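Long-range contacts in type III secretion system effector protein ExoU (Pseudomonas fluorescens, PDB 4QMK), which is probably a type III-secreted patatin-like phospholipase toxin that a phosphatidylinositol 4,5-bisphosphate-binding domain brings to the plasma membrane of host cells: residues Lys566-Ile577 with Leu605-Phe614; Thr248-Leu257 with Arg578-Pro588. All coordinates share one frame; numbering follows the deposited sequence.

Contact 1. Residues Lys566-Ile577 with Leu605-Phe614; sequences KRDIGVKAENFI and LGEATTPAEF
Phe614 fits as a knob into a hole of helix 555-585 formed by Ile569, Lys572, Ala573 and Phe576. With CG anti to the backbone N (chi1 -179°), its ring reaches up to that helix and brings CE1 to 3.9 Å from CA of Ala573, which lies in the plane of the ring at its edge. CG2 of Ile569 meets the connection between helices 592-606 and 611-624, 3.5 Å from the carbonyl O of Ala608, while CD1 reaches the start of helix 611-624, 4.0 Å from CD of Pro611. On the other flank of Phe614, Leu605 sends CD1 to the edge of the Phe576 ring, 3.6 Å from its CD2, the two side chains crossing at about a right angle. Ile577 slides past Leu605 in the opposite direction, and Trp647 meets the Phe576 ring edge-to-face. The connection is itself braced by Thr610, the N-cap of helix 611-624, whose OG1 accepts from N of Glu613; OE1 of Glu613 in turn takes N and OG1 of Thr609 from one face of its carboxylate. No direct hydrogen bond joins the segments, but a water donates to O of Lys566 (2.6 Å) and to O of Ala608 (3.1 Å). The two helix ends and their connection are therefore held to the long helix by apolar interlocking, with polar bridging left to this water near the exposed Lys566 end.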
loop_
_atom_site.group_PDB
_atom_site.type_symbol
_atom_site.label_atom_id
_atom_site.label_comp_id
_atom_site.label_asym_id
_atom_site.label_seq_id
_atom_site.Cartn_x
_atom_site.Cartn_y
_atom_site.Cartn_z
ATOM N N LYS A 566 15.777 9.613 -20.732
ATOM C CA LYS A 566 16.202 8.487 -21.552
ATOM C C LYS A 566 16.039 7.155 -20.788
ATOM O O LYS A 566 15.524 6.199 -21.326
ATOM C CB LYS A 566 17.641 8.704 -22.017
ATOM C CG LYS A 566 18.282 7.599 -22.850
ATOM C CD LYS A 566 19.595 8.099 -23.431
ATOM C CE LYS A 566 20.376 7.010 -24.155
ATOM N NZ LYS A 566 20.784 5.933 -23.217
ATOM N N ARG A 567 16.486 7.113 -19.539
ATOM C CA ARG A 567 16.369 5.921 -18.709
ATOM C C ARG A 567 14.934 5.552 -18.413
ATOM O O ARG A 567 14.589 4.346 -18.416
ATOM C CB ARG A 567 17.120 6.083 -17.417
ATOM C CG ARG A 567 18.598 5.859 -17.623
ATOM C CD ARG A 567 19.451 5.986 -16.362
ATOM N NE ARG A 567 20.841 6.226 -16.780
ATOM C CZ ARG A 567 21.879 6.179 -15.975
ATOM N NH1 ARG A 567 21.723 5.925 -14.688
ATOM N NH2 ARG A 567 23.078 6.413 -16.459
ATOM N N ASP A 568 14.101 6.588 -18.189
ATOM C CA ASP A 568 12.720 6.377 -17.922
ATOM C C ASP A 568 12.073 5.622 -19.124
ATOM O O ASP A 568 11.475 4.607 -18.931
ATOM C CB ASP A 568 12.007 7.680 -17.617
ATOM C CG ASP A 568 12.312 8.219 -16.200
ATOM O OD1 ASP A 568 12.795 7.457 -15.333
ATOM O OD2 ASP A 568 12.056 9.432 -15.917
ATOM N N ILE A 569 12.274 6.103 -20.335
ATOM C CA ILE A 569 11.682 5.521 -21.520
ATOM C C ILE A 569 12.154 4.131 -21.641
ATOM O O ILE A 569 11.384 3.235 -21.924
ATOM C CB ILE A 569 12.097 6.266 -22.793
ATOM C CG1 ILE A 569 11.593 7.693 -22.752
ATOM C CG2 ILE A 569 11.551 5.581 -24.061
ATOM C CD1 ILE A 569 10.080 7.811 -22.688
ATOM N N GLY A 570 13.425 3.929 -21.388
ATOM C CA GLY A 570 13.983 2.569 -21.367
ATOM C C GLY A 570 13.182 1.669 -20.422
ATOM O O GLY A 570 12.837 0.585 -20.771
ATOM N N VAL A 571 12.828 2.179 -19.266
ATOM C CA VAL A 571 12.112 1.425 -18.271
ATOM C C VAL A 571 10.660 1.227 -18.701
ATOM O O VAL A 571 10.102 0.145 -18.476
ATOM C CB VAL A 571 12.208 2.104 -16.893
ATOM C CG1 VAL A 571 11.119 1.666 -15.949
ATOM C CG2 VAL A 571 13.592 1.878 -16.330
ATOM N N LYS A 572 10.050 2.228 -19.331
ATOM C CA LYS A 572 8.694 2.017 -19.808
ATOM C C LYS A 572 8.661 0.953 -20.885
ATOM O O LYS A 572 7.703 0.219 -20.987
ATOM C CB LYS A 572 8.034 3.284 -20.296
ATOM C CG LYS A 572 7.436 4.095 -19.175
ATOM C CD LYS A 572 6.719 5.339 -19.673
ATOM C CE LYS A 572 6.179 6.145 -18.502
ATOM N NZ LYS A 572 7.257 6.605 -17.572
ATOM N N ALA A 573 9.698 0.905 -21.698
ATOM C CA ALA A 573 9.752 -0.017 -22.804
ATOM C C ALA A 573 9.821 -1.463 -22.262
ATOM O O ALA A 573 9.180 -2.352 -22.769
ATOM C CB ALA A 573 10.954 0.309 -23.683
ATOM N N GLU A 574 10.649 -1.685 -21.262
ATOM C CA GLU A 574 10.748 -3.005 -20.635
ATOM C C GLU A 574 9.410 -3.402 -20.052
ATOM O O GLU A 574 8.967 -4.526 -20.189
ATOM C CB GLU A 574 11.806 -3.014 -19.552
ATOM C CG GLU A 574 13.089 -3.731 -19.932
ATOM C CD GLU A 574 13.800 -3.138 -21.129
ATOM O OE1 GLU A 574 14.135 -1.927 -21.095
ATOM O OE2 GLU A 574 14.062 -3.899 -22.095
ATOM N N ASN A 575 8.749 -2.458 -19.431
ATOM C CA ASN A 575 7.490 -2.740 -18.856
ATOM C C ASN A 575 6.414 -3.085 -19.859
ATOM O O ASN A 575 5.695 -4.054 -19.650
ATOM C CB ASN A 575 7.104 -1.642 -17.931
ATOM C CG ASN A 575 7.924 -1.691 -16.655
ATOM O OD1 ASN A 575 8.238 -2.759 -16.186
ATOM N ND2 ASN A 575 8.307 -0.561 -16.127
ATOM N N PHE A 576 6.392 -2.354 -20.988
ATOM C CA PHE A 576 5.411 -2.503 -22.009
ATOM C C PHE A 576 5.618 -3.868 -22.636
ATOM O O PHE A 576 4.650 -4.622 -22.871
ATOM C CB PHE A 576 5.549 -1.388 -23.034
ATOM C CG PHE A 576 4.603 -1.505 -24.174
ATOM C CD1 PHE A 576 3.285 -1.155 -24.030
ATOM C CD2 PHE A 576 5.026 -2.003 -25.371
ATOM C CE1 PHE A 576 2.382 -1.335 -25.066
ATOM C CE2 PHE A 576 4.151 -2.156 -26.450
ATOM C CZ PHE A 576 2.817 -1.830 -26.297
ATOM N N ILE A 577 6.887 -4.188 -22.864
ATOM C CA ILE A 577 7.290 -5.473 -23.398
ATOM C C ILE A 577 6.809 -6.605 -22.569
ATOM O O ILE A 577 6.194 -7.508 -23.040
ATOM C CB ILE A 577 8.812 -5.558 -23.537
ATOM C CG1 ILE A 577 9.242 -4.698 -24.754
ATOM C CG2 ILE A 577 9.256 -6.985 -23.777
ATOM C CD1 ILE A 577 10.738 -4.492 -24.933
ATOM N N LEU A 605 11.787 -0.929 -29.560
ATOM C CA LEU A 605 11.593 -0.426 -28.218
ATOM C C LEU A 605 12.907 -0.418 -27.450
ATOM O O LEU A 605 13.116 0.434 -26.597
ATOM C CB LEU A 605 10.573 -1.252 -27.456
ATOM C CG LEU A 605 9.119 -0.825 -27.657
ATOM C CD1 LEU A 605 8.208 -1.790 -26.936
ATOM C CD2 LEU A 605 8.822 0.545 -27.146
ATOM N N GLY A 606 13.783 -1.366 -27.736
ATOM C CA GLY A 606 15.068 -1.373 -27.099
ATOM C C GLY A 606 15.930 -0.231 -27.605
ATOM O O GLY A 606 16.949 0.052 -27.042
ATOM N N GLU A 607 15.471 0.457 -28.639
ATOM C CA GLU A 607 16.232 1.496 -29.287
ATOM C C GLU A 607 15.672 2.888 -28.950
ATOM O O GLU A 607 16.231 3.909 -29.312
ATOM C CB GLU A 607 16.088 1.260 -30.795
ATOM C CG GLU A 607 17.347 1.389 -31.621
ATOM C CD GLU A 607 18.304 0.218 -31.413
ATOM O OE1 GLU A 607 19.214 0.049 -32.257
ATOM O OE2 GLU A 607 18.150 -0.527 -30.414
ATOM N N ALA A 608 14.562 2.906 -28.247
ATOM C CA ALA A 608 13.832 4.120 -27.997
ATOM C C ALA A 608 14.359 4.987 -26.850
ATOM O O ALA A 608 14.489 4.516 -25.715
ATOM C CB ALA A 608 12.421 3.746 -27.687
ATOM N N THR A 609 14.590 6.269 -27.125
ATOM C CA THR A 609 15.106 7.178 -26.089
ATOM C C THR A 609 14.174 8.324 -25.716
ATOM O O THR A 609 14.417 9.026 -24.758
ATOM C CB THR A 609 16.445 7.758 -26.512
ATOM O OG1 THR A 609 16.268 8.590 -27.679
ATOM C CG2 THR A 609 17.419 6.623 -26.813
ATOM N N THR A 610 13.084 8.478 -26.435
ATOM C CA THR A 610 12.184 9.599 -26.229
ATOM C C THR A 610 10.753 9.114 -26.284
ATOM O O THR A 610 10.486 7.998 -26.740
ATOM C CB THR A 610 12.324 10.613 -27.379
ATOM O OG1 THR A 610 12.104 9.919 -28.610
ATOM C CG2 THR A 610 13.720 11.231 -27.410
ATOM N N PRO A 611 9.827 9.956 -25.809
ATOM C CA PRO A 611 8.425 9.657 -25.895
ATOM C C PRO A 611 7.986 9.476 -27.369
ATOM O O PRO A 611 7.162 8.582 -27.681
ATOM C CB PRO A 611 7.771 10.894 -25.299
ATOM C CG PRO A 611 8.783 11.471 -24.368
ATOM C CD PRO A 611 10.118 11.122 -24.943
ATOM N N ALA A 612 8.521 10.305 -28.275
ATOM C CA ALA A 612 8.113 10.220 -29.686
ATOM C C ALA A 612 8.442 8.854 -30.276
ATOM O O ALA A 612 7.606 8.242 -30.979
ATOM C CB ALA A 612 8.752 11.321 -30.517
ATOM N N GLU A 613 9.652 8.386 -30.021
ATOM C CA GLU A 613 10.054 7.086 -30.520
ATOM C C GLU A 613 9.220 5.959 -29.855
ATOM O O GLU A 613 8.743 5.056 -30.528
ATOM C CB GLU A 613 11.533 6.872 -30.288
ATOM C CG GLU A 613 12.398 7.862 -31.047
ATOM C CD GLU A 613 13.797 7.995 -30.494
ATOM O OE1 GLU A 613 14.245 7.120 -29.722
ATOM O OE2 GLU A 613 14.450 8.989 -30.848
ATOM N N PHE A 614 9.042 6.027 -28.550
ATOM C CA PHE A 614 8.215 5.050 -27.827
ATOM C C PHE A 614 6.816 5.003 -28.440
ATOM O O PHE A 614 6.311 3.945 -28.738
ATOM C CB PHE A 614 8.126 5.461 -26.356
ATOM C CG PHE A 614 7.328 4.546 -25.516
ATOM C CD1 PHE A 614 7.884 3.432 -24.970
ATOM C CD2 PHE A 614 6.014 4.827 -25.237
ATOM C CE1 PHE A 614 7.142 2.598 -24.166
ATOM C CE2 PHE A 614 5.252 3.985 -24.439
ATOM C CZ PHE A 614 5.818 2.863 -23.920
HETATM O O HOH W 1 16.358 4.600 -23.196
#

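Contact 2. Residues Thr248-Leu257 with Arg578-Pro588; sequences TGMFDGRPQL and REVIYPSLYRP
Leu257 lays its CD2 methyl over the centre of the Tyr582 ring, 3.3 Å from the ring centroid and 10° off the normal, a close CH-pi contact. Tyr582 has CG anti to its own N (chi1 177°), which sends the ring from the helix toward the strands; CG2 of Thr248 comes to the ring edge, 3.5 Å from OH. Beside it Pro255 packs CG against CB of Tyr586 at 3.7 Å, and its carbonyl O receives a CA-H...O contact from CA of Pro583. NE2 of Gln256 rests 3.7 Å from CG of Pro583. Further along, Arg254 and Arg587 touch through their aliphatic parts, CG to CG. The guanidinium of Arg254 lies with one face over O of Pro583 and CA of Ser584, and its NH2 gives a weak hydrogen bond to Ser584 OG, 3.1 Å away, although the Arg254 side chain is poorly ordered.

These strand residues belong to a beta-hairpin closed by a type I' turn from Phe251 to Arg254, at the margin of the mixed sheet of the patatin-like phospholipase region; strand 254-260 is outermost within the chain. Helix 578-585 runs roughly antiparallel to strand 254-257, their axes 146° apart, and is kinked at Pro583.

Waters extend the polar contacts: one accepts from Arg254 NH2 and donates to O of Val580, another accepts from N of Leu257 and, weakly, from Gln256 NE2 and donates to O of Arg578, and a third donates to O of Leu257 and to OE1 of Glu579. Beyond them, OG1 of Thr640 is hydrogen-bonded to both Arg254 NH2 and Ser584 OG, and the hydroxyl of Tyr625 to that OG. Arg157 holds OE1 of Gln256.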
loop_
_atom_site.group_PDB
_atom_site.type_symbol
_atom_site.label_atom_id
_atom_site.label_comp_id
_atom_site.label_asym_id
_atom_site.label_seq_id
_atom_site.Cartn_x
_atom_site.Cartn_y
_atom_site.Cartn_z
ATOM N N THR A 248 5.272 -17.871 -14.366
ATOM C CA THR A 248 4.446 -17.660 -15.528
ATOM C C THR A 248 3.186 -18.463 -15.462
ATOM O O THR A 248 3.236 -19.663 -15.355
ATOM C CB THR A 248 5.211 -18.087 -16.768
ATOM O OG1 THR A 248 6.458 -17.371 -16.799
ATOM C CG2 THR A 248 4.399 -17.806 -18.018
ATOM N N GLY A 249 2.058 -17.800 -15.562
ATOM C CA GLY A 249 0.793 -18.460 -15.504
ATOM C C GLY A 249 0.044 -18.283 -16.785
ATOM O O GLY A 249 0.419 -17.494 -17.618
ATOM N N MET A 250 -1.034 -19.041 -16.929
ATOM C CA MET A 250 -1.931 -18.925 -18.061
ATOM C C MET A 250 -3.252 -18.325 -17.591
ATOM O O MET A 250 -3.937 -18.882 -16.760
ATOM C CB MET A 250 -2.123 -20.279 -18.716
ATOM C CG MET A 250 -1.094 -20.572 -19.796
ATOM S SD MET A 250 -1.490 -19.750 -21.368
ATOM C CE MET A 250 -0.007 -20.162 -22.233
ATOM N N PHE A 251 -3.651 -17.209 -18.188
ATOM C CA PHE A 251 -4.811 -16.494 -17.767
ATOM C C PHE A 251 -5.576 -16.111 -18.998
ATOM O O PHE A 251 -5.093 -15.309 -19.790
ATOM C CB PHE A 251 -4.371 -15.245 -17.034
ATOM C CG PHE A 251 -3.568 -15.502 -15.757
ATOM C CD1 PHE A 251 -4.206 -15.731 -14.543
ATOM C CD2 PHE A 251 -2.202 -15.401 -15.761
ATOM C CE1 PHE A 251 -3.490 -15.907 -13.380
ATOM C CE2 PHE A 251 -1.474 -15.584 -14.604
ATOM C CZ PHE A 251 -2.116 -15.841 -13.414
ATOM N N ASP A 252 -6.775 -16.670 -19.170
ATOM C CA ASP A 252 -7.640 -16.341 -20.301
ATOM C C ASP A 252 -6.959 -16.615 -21.650
ATOM O O ASP A 252 -7.099 -15.832 -22.608
ATOM C CB ASP A 252 -8.111 -14.868 -20.197
ATOM C CG ASP A 252 -9.085 -14.471 -21.311
ATOM O OD1 ASP A 252 -10.051 -15.217 -21.554
ATOM O OD2 ASP A 252 -8.878 -13.408 -21.942
ATOM N N GLY A 253 -6.206 -17.713 -21.713
ATOM C CA GLY A 253 -5.539 -18.134 -22.942
ATOM C C GLY A 253 -4.196 -17.493 -23.265
ATOM O O GLY A 253 -3.579 -17.839 -24.278
ATOM N N ARG A 254 -3.709 -16.592 -22.397
ATOM C CA ARG A 254 -2.433 -15.906 -22.624
ATOM C C ARG A 254 -1.508 -16.089 -21.400
ATOM O O ARG A 254 -1.943 -15.939 -20.279
ATOM C CB ARG A 254 -2.696 -14.416 -22.864
ATOM C CG ARG A 254 -3.524 -14.167 -24.093
ATOM C CD ARG A 254 -4.419 -12.927 -24.043
ATOM N NE ARG A 254 -3.730 -11.670 -24.337
ATOM C CZ ARG A 254 -3.692 -11.092 -25.537
ATOM N NH1 ARG A 254 -4.299 -11.645 -26.592
ATOM N NH2 ARG A 254 -3.044 -9.946 -25.680
ATOM N N PRO A 255 -0.227 -16.360 -21.632
ATOM C CA PRO A 255 0.710 -16.363 -20.542
ATOM C C PRO A 255 0.990 -14.972 -20.003
ATOM O O PRO A 255 1.055 -14.000 -20.790
ATOM C CB PRO A 255 1.991 -16.929 -21.173
ATOM C CG PRO A 255 1.885 -16.556 -22.611
ATOM C CD PRO A 255 0.420 -16.606 -22.931
ATOM N N GLN A 256 1.165 -14.898 -18.678
ATOM C CA GLN A 256 1.545 -13.664 -17.966
ATOM C C GLN A 256 2.705 -13.905 -17.050
ATOM O O GLN A 256 2.674 -14.832 -16.297
ATOM C CB GLN A 256 0.423 -13.127 -17.074
ATOM C CG GLN A 256 -0.768 -12.605 -17.811
ATOM C CD GLN A 256 -0.704 -11.137 -18.211
ATOM O OE1 GLN A 256 -1.719 -10.591 -18.541
ATOM N NE2 GLN A 256 0.458 -10.492 -18.121
ATOM N N LEU A 257 3.710 -13.050 -17.125
ATOM C CA LEU A 257 4.790 -13.078 -16.182
ATOM C C LEU A 257 4.308 -12.451 -14.893
ATOM O O LEU A 257 3.883 -11.293 -14.872
ATOM C CB LEU A 257 5.965 -12.216 -16.576
ATOM C CG LEU A 257 7.197 -12.617 -17.356
ATOM C CD1 LEU A 257 7.589 -14.027 -16.957
ATOM C CD2 LEU A 257 7.074 -12.481 -18.846
ATOM N N ARG A 578 7.046 -6.514 -21.296
ATOM C CA ARG A 578 6.736 -7.607 -20.366
ATOM C C ARG A 578 5.239 -7.770 -20.168
ATOM O O ARG A 578 4.751 -8.849 -20.087
ATOM C CB ARG A 578 7.388 -7.240 -19.023
ATOM C CG ARG A 578 7.354 -8.345 -18.018
ATOM C CD ARG A 578 6.819 -7.890 -16.689
ATOM N NE ARG A 578 7.731 -7.043 -15.961
ATOM C CZ ARG A 578 7.342 -6.257 -14.975
ATOM N NH1 ARG A 578 6.080 -6.239 -14.596
ATOM N NH2 ARG A 578 8.213 -5.488 -14.369
ATOM N N GLU A 579 4.524 -6.667 -20.152
ATOM C CA GLU A 579 3.138 -6.623 -19.755
ATOM C C GLU A 579 2.119 -6.585 -20.926
ATOM O O GLU A 579 0.971 -6.922 -20.768
ATOM C CB GLU A 579 2.982 -5.361 -18.899
ATOM C CG GLU A 579 2.049 -5.453 -17.711
ATOM C CD GLU A 579 2.516 -6.450 -16.640
ATOM O OE1 GLU A 579 1.631 -7.173 -16.115
ATOM O OE2 GLU A 579 3.736 -6.539 -16.376
ATOM N N VAL A 580 2.559 -6.204 -22.106
ATOM C CA VAL A 580 1.678 -6.123 -23.234
ATOM C C VAL A 580 2.125 -7.021 -24.400
ATOM O O VAL A 580 1.332 -7.809 -24.946
ATOM C CB VAL A 580 1.591 -4.693 -23.741
ATOM C CG1 VAL A 580 0.690 -4.655 -24.956
ATOM C CG2 VAL A 580 1.047 -3.782 -22.676
ATOM N N ILE A 581 3.395 -6.966 -24.748
ATOM C CA ILE A 581 3.854 -7.787 -25.835
ATOM C C ILE A 581 3.955 -9.257 -25.503
ATOM O O ILE A 581 3.395 -10.099 -26.236
ATOM C CB ILE A 581 5.147 -7.281 -26.373
ATOM C CG1 ILE A 581 4.894 -5.927 -27.050
ATOM C CG2 ILE A 581 5.657 -8.245 -27.406
ATOM C CD1 ILE A 581 6.160 -5.231 -27.493
ATOM N N TYR A 582 4.628 -9.564 -24.392
ATOM C CA TYR A 582 4.851 -10.922 -23.969
ATOM C C TYR A 582 3.579 -11.821 -24.085
ATOM O O TYR A 582 3.595 -12.785 -24.788
ATOM C CB TYR A 582 5.435 -10.950 -22.574
ATOM C CG TYR A 582 5.614 -12.364 -22.043
ATOM C CD1 TYR A 582 6.661 -13.175 -22.493
ATOM C CD2 TYR A 582 4.693 -12.926 -21.177
ATOM C CE1 TYR A 582 6.797 -14.498 -22.056
ATOM C CE2 TYR A 582 4.823 -14.248 -20.742
ATOM C CZ TYR A 582 5.889 -15.015 -21.175
ATOM O OH TYR A 582 6.053 -16.292 -20.739
ATOM N N PRO A 583 2.485 -11.457 -23.445
ATOM C CA PRO A 583 1.268 -12.238 -23.560
ATOM C C PRO A 583 0.707 -12.429 -24.952
ATOM O O PRO A 583 0.147 -13.511 -25.184
ATOM C CB PRO A 583 0.262 -11.475 -22.744
ATOM C CG PRO A 583 1.074 -10.732 -21.796
ATOM C CD PRO A 583 2.330 -10.374 -22.491
ATOM N N SER A 584 0.811 -11.424 -25.844
ATOM C CA SER A 584 0.297 -11.568 -27.213
ATOM C C SER A 584 1.221 -12.449 -28.011
ATOM O O SER A 584 0.796 -13.315 -28.768
ATOM C CB SER A 584 0.308 -10.243 -27.970
ATOM O OG SER A 584 -0.919 -9.540 -27.956
ATOM N N LEU A 585 2.511 -12.187 -27.856
ATOM C CA LEU A 585 3.524 -12.853 -28.653
ATOM C C LEU A 585 3.536 -14.321 -28.394
ATOM O O LEU A 585 3.641 -15.082 -29.319
ATOM C CB LEU A 585 4.882 -12.209 -28.362
ATOM C CG LEU A 585 6.121 -12.683 -29.128
ATOM C CD1 LEU A 585 5.911 -12.623 -30.609
ATOM C CD2 LEU A 585 7.331 -11.829 -28.747
ATOM N N TYR A 586 3.377 -14.723 -27.133
ATOM C CA TYR A 586 3.368 -16.139 -26.781
ATOM C C TYR A 586 1.981 -16.733 -26.645
ATOM O O TYR A 586 1.808 -17.770 -26.073
ATOM C CB TYR A 586 4.161 -16.344 -25.504
ATOM C CG TYR A 586 5.589 -16.047 -25.784
ATOM C CD1 TYR A 586 6.389 -16.936 -26.475
ATOM C CD2 TYR A 586 6.114 -14.844 -25.453
ATOM C CE1 TYR A 586 7.707 -16.633 -26.770
ATOM C CE2 TYR A 586 7.429 -14.531 -25.736
ATOM C CZ TYR A 586 8.216 -15.443 -26.384
ATOM O OH TYR A 586 9.517 -15.098 -26.659
ATOM N N ARG A 587 0.993 -16.050 -27.168
ATOM C CA ARG A 587 -0.353 -16.550 -27.156
ATOM C C ARG A 587 -0.393 -17.736 -28.163
ATOM O O ARG A 587 -0.059 -17.541 -29.351
ATOM C CB ARG A 587 -1.294 -15.442 -27.649
ATOM C CG ARG A 587 -2.749 -15.603 -27.251
ATOM C CD ARG A 587 -3.717 -15.039 -28.291
ATOM N NE ARG A 587 -4.145 -16.155 -29.108
ATOM C CZ ARG A 587 -4.554 -16.088 -30.363
ATOM N NH1 ARG A 587 -4.553 -14.930 -31.036
ATOM N NH2 ARG A 587 -4.937 -17.214 -30.957
ATOM N N PRO A 588 -0.761 -18.946 -27.702
ATOM C CA PRO A 588 -0.974 -20.112 -28.600
ATOM C C PRO A 588 -1.913 -19.791 -29.762
ATOM O O PRO A 588 -3.024 -19.306 -29.538
ATOM C CB PRO A 588 -1.646 -21.140 -27.687
ATOM C CG PRO A 588 -1.172 -20.798 -26.331
ATOM C CD PRO A 588 -0.915 -19.311 -26.290
HETATM O O HOH W 2 -1.315 -7.921 -24.416
HETATM O O HOH W 3 3.152 -10.709 -18.766
HETATM O O HOH W 4 1.395 -9.607 -15.422
#

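Overall arrangement
Helix 555-585 serves both contacts, whose centres lie about 20 Å apart. Contact 1 ties it to neighbouring helices within the C-terminal region, whereas contact 2 fastens its end to an outer hairpin of the patatin-like sheet, more than 300 residues earlier in the chain. The two meet where probable pi-type bonds run from Ile577 O to Tyr582 N and from Phe576 O to Ile581 N, and where Leu605 packs on Ile581. Each is partly buried, with six buried residues among those that touch. Contact 1 is mainly apolar interlocking with a single bridging water; contact 2 mixes aromatic and proline packing with three waters and arginine contacts, joining two different family regions.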